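Local coordinates for pyocin-S2 (Pseudomonas aeruginosa, PDB 4QKO), which kills sensitive bacteria as a bacteriocin whose nuclease domain, held here in complex with its immunity protein, breaks down chromosomal DNA, at residues R50-R53 with E54-I58. Numbering follows the deposited sequence.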
loop_
_atom_site.group_PDB
_atom_site.type_symbol
_atom_site.label_atom_id
_atom_site.label_comp_id
_atom_site.label_asym_id
_atom_site.label_seq_id
_atom_site.Cartn_x
_atom_site.Cartn_y
_atom_site.Cartn_z
ATOM N N ARG B 50 9.763 11.602 -5.407
ATOM C CA ARG B 50 9.953 10.312 -4.747
ATOM C C ARG B 50 10.564 10.453 -3.354
ATOM O O ARG B 50 10.214 9.715 -2.441
ATOM C CB ARG B 50 10.818 9.396 -5.598
ATOM C CG ARG B 50 10.071 8.681 -6.710
ATOM C CD ARG B 50 9.576 7.289 -6.315
ATOM N NE ARG B 50 8.123 7.243 -6.348
ATOM C CZ ARG B 50 7.372 8.123 -6.997
ATOM N NH1 ARG B 50 7.930 9.090 -7.709
ATOM N NH2 ARG B 50 6.063 8.010 -6.966
ATOM N N ASP B 51 11.465 11.416 -3.187
ATOM C CA ASP B 51 11.960 11.757 -1.884
ATOM C C ASP B 51 10.796 12.181 -0.912
ATOM O O ASP B 51 10.751 11.752 0.249
ATOM C CB ASP B 51 12.980 12.879 -2.122
ATOM C CG ASP B 51 13.708 13.289 -0.910
ATOM O OD1 ASP B 51 13.634 12.574 0.099
ATOM O OD2 ASP B 51 14.409 14.354 -0.982
ATOM N N PHE B 52 9.914 13.074 -1.343
ATOM C CA PHE B 52 8.798 13.480 -0.544
ATOM C C PHE B 52 7.907 12.290 -0.148
ATOM O O PHE B 52 7.548 12.150 0.993
ATOM C CB PHE B 52 7.954 14.457 -1.300
ATOM C CG PHE B 52 6.589 14.656 -0.725
ATOM C CD1 PHE B 52 6.413 15.294 0.461
ATOM C CD2 PHE B 52 5.474 14.224 -1.416
ATOM C CE1 PHE B 52 5.172 15.487 0.964
ATOM C CE2 PHE B 52 4.217 14.376 -0.906
ATOM C CZ PHE B 52 4.057 15.008 0.280
ATOM N N ARG B 53 7.612 11.447 -1.105
ATOM C CA ARG B 53 6.677 10.312 -0.922
ATOM C C ARG B 53 7.211 9.319 0.100
ATOM O O ARG B 53 6.488 8.836 0.981
ATOM C CB ARG B 53 6.436 9.650 -2.282
ATOM C CG ARG B 53 5.447 8.488 -2.309
ATOM C CD ARG B 53 5.458 7.884 -3.715
ATOM N NE ARG B 53 4.743 6.659 -3.790
ATOM C CZ ARG B 53 5.282 5.455 -3.575
ATOM N NH1 ARG B 53 6.583 5.315 -3.260
ATOM N NH2 ARG B 53 4.514 4.390 -3.652
ATOM N N GLU B 54 8.485 9.045 -0.018
ATOM C CA GLU B 54 9.176 8.230 0.930
ATOM C C GLU B 54 9.109 8.805 2.351
ATOM O O GLU B 54 8.729 8.122 3.263
ATOM C CB GLU B 54 10.625 8.082 0.548
ATOM C CG GLU B 54 10.858 7.086 -0.528
ATOM C CD GLU B 54 12.347 7.017 -0.893
ATOM O OE1 GLU B 54 13.209 7.551 -0.109
ATOM O OE2 GLU B 54 12.614 6.442 -1.976
ATOM N N GLN B 55 9.443 10.069 2.531
ATOM C CA GLN B 55 9.326 10.677 3.853
ATOM C C GLN B 55 7.928 10.769 4.355
ATOM O O GLN B 55 7.719 10.634 5.531
ATOM C CB GLN B 55 9.981 12.058 3.870
ATOM C CG GLN B 55 11.502 11.875 3.775
ATOM C CD GLN B 55 12.234 13.223 3.723
ATOM O OE1 GLN B 55 11.951 14.139 4.510
ATOM N NE2 GLN B 55 13.170 13.361 2.766
ATOM N N PHE B 56 6.964 10.967 3.464
ATOM C CA PHE B 56 5.583 11.005 3.869
ATOM C C PHE B 56 5.090 9.660 4.441
ATOM O O PHE B 56 4.530 9.608 5.550
ATOM C CB PHE B 56 4.740 11.416 2.680
ATOM C CG PHE B 56 3.286 11.385 2.944
ATOM C CD1 PHE B 56 2.569 10.219 2.795
ATOM C CD2 PHE B 56 2.642 12.513 3.325
ATOM C CE1 PHE B 56 1.233 10.207 3.108
ATOM C CE2 PHE B 56 1.299 12.520 3.625
ATOM C CZ PHE B 56 0.579 11.346 3.505
ATOM N N TRP B 57 5.299 8.553 3.722
ATOM C CA TRP B 57 4.859 7.277 4.276
ATOM C C TRP B 57 5.657 6.782 5.495
ATOM O O TRP B 57 5.146 6.122 6.362
ATOM C CB TRP B 57 4.794 6.194 3.181
ATOM C CG TRP B 57 3.721 6.547 2.235
ATOM C CD1 TRP B 57 3.898 6.914 0.963
ATOM C CD2 TRP B 57 2.311 6.586 2.475
ATOM N NE1 TRP B 57 2.660 7.236 0.373
ATOM C CE2 TRP B 57 1.686 6.966 1.279
ATOM C CE3 TRP B 57 1.508 6.310 3.580
ATOM C CZ2 TRP B 57 0.296 7.114 1.175
ATOM C CZ3 TRP B 57 0.142 6.447 3.470
ATOM C CH2 TRP B 57 -0.448 6.838 2.330
ATOM N N ILE B 58 6.921 7.152 5.587
ATOM C CA ILE B 58 7.671 6.818 6.818
ATOM C C ILE B 58 7.083 7.547 8.026
ATOM O O ILE B 58 6.913 6.946 9.080
ATOM C CB ILE B 58 9.177 7.131 6.646
ATOM C CG1 ILE B 58 9.818 6.060 5.739
ATOM C CG2 ILE B 58 9.858 7.203 8.003
ATOM C CD1 ILE B 58 11.025 6.592 4.942
HETATM O O HOH W 1 13.425 10.243 0.993
#
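Asp51 and Gln55, one helical turn apart, run side by side on helix 49-62 of the nuclease domain and join their polar ends. Gln55 NE2 donates to Asp51 OD1 at 2.8 Å. The bond is bent, 130° at the hydrogen, and reaches the oxygen from above the carboxylate plane. Asp51 has its CG anti to the backbone N (chi1 -174°), whereas Gln55 CG stands beside its own backbone N and the chain is extended beyond it; this pairing of torsions brings amide and carboxylate together with their planes 58° apart. A water lies between the same OD1 and Glu54 OE1, 2.9 Å from the latter, and appears to bridge them. The other carboxylate oxygen, OD2, accepts from the backbone N of Lys47, and Asn48 OD1 takes the Asp51 N-H near the start of the helix.

The neighbouring face is aromatic. Phe52 and Phe56 project the same way, Phe52 CZ lying 4.2 Å from Phe56 CD2, and their rings meet obliquely. Phe46 meets Phe52 edge-to-face, and Leu41 and Ile37 of helix 35-41 pack on Phe52 and Phe56 respectively.

On a third side Arg53 touches Trp57 through CG alone, which lies in the indole plane at the ring edge, 3.9 Å from Trp57 CD1. The extended chain then leads the guanidinium away from the ring to a salt bridge between NH2 and Glu31 of the immunity protein chain. Beneath these side chains, backbone bonds such as Trp57 N to Arg53 O (3.0 Å) keep the four-residue spacing.

One short run of helix thus serves three chemistries: a polar edge where OD1 meets the amide and probably a water, an apolar face packed into the domain, and a cationic arm salt-bridged to the immunity protein, consistent with a part in holding the complex.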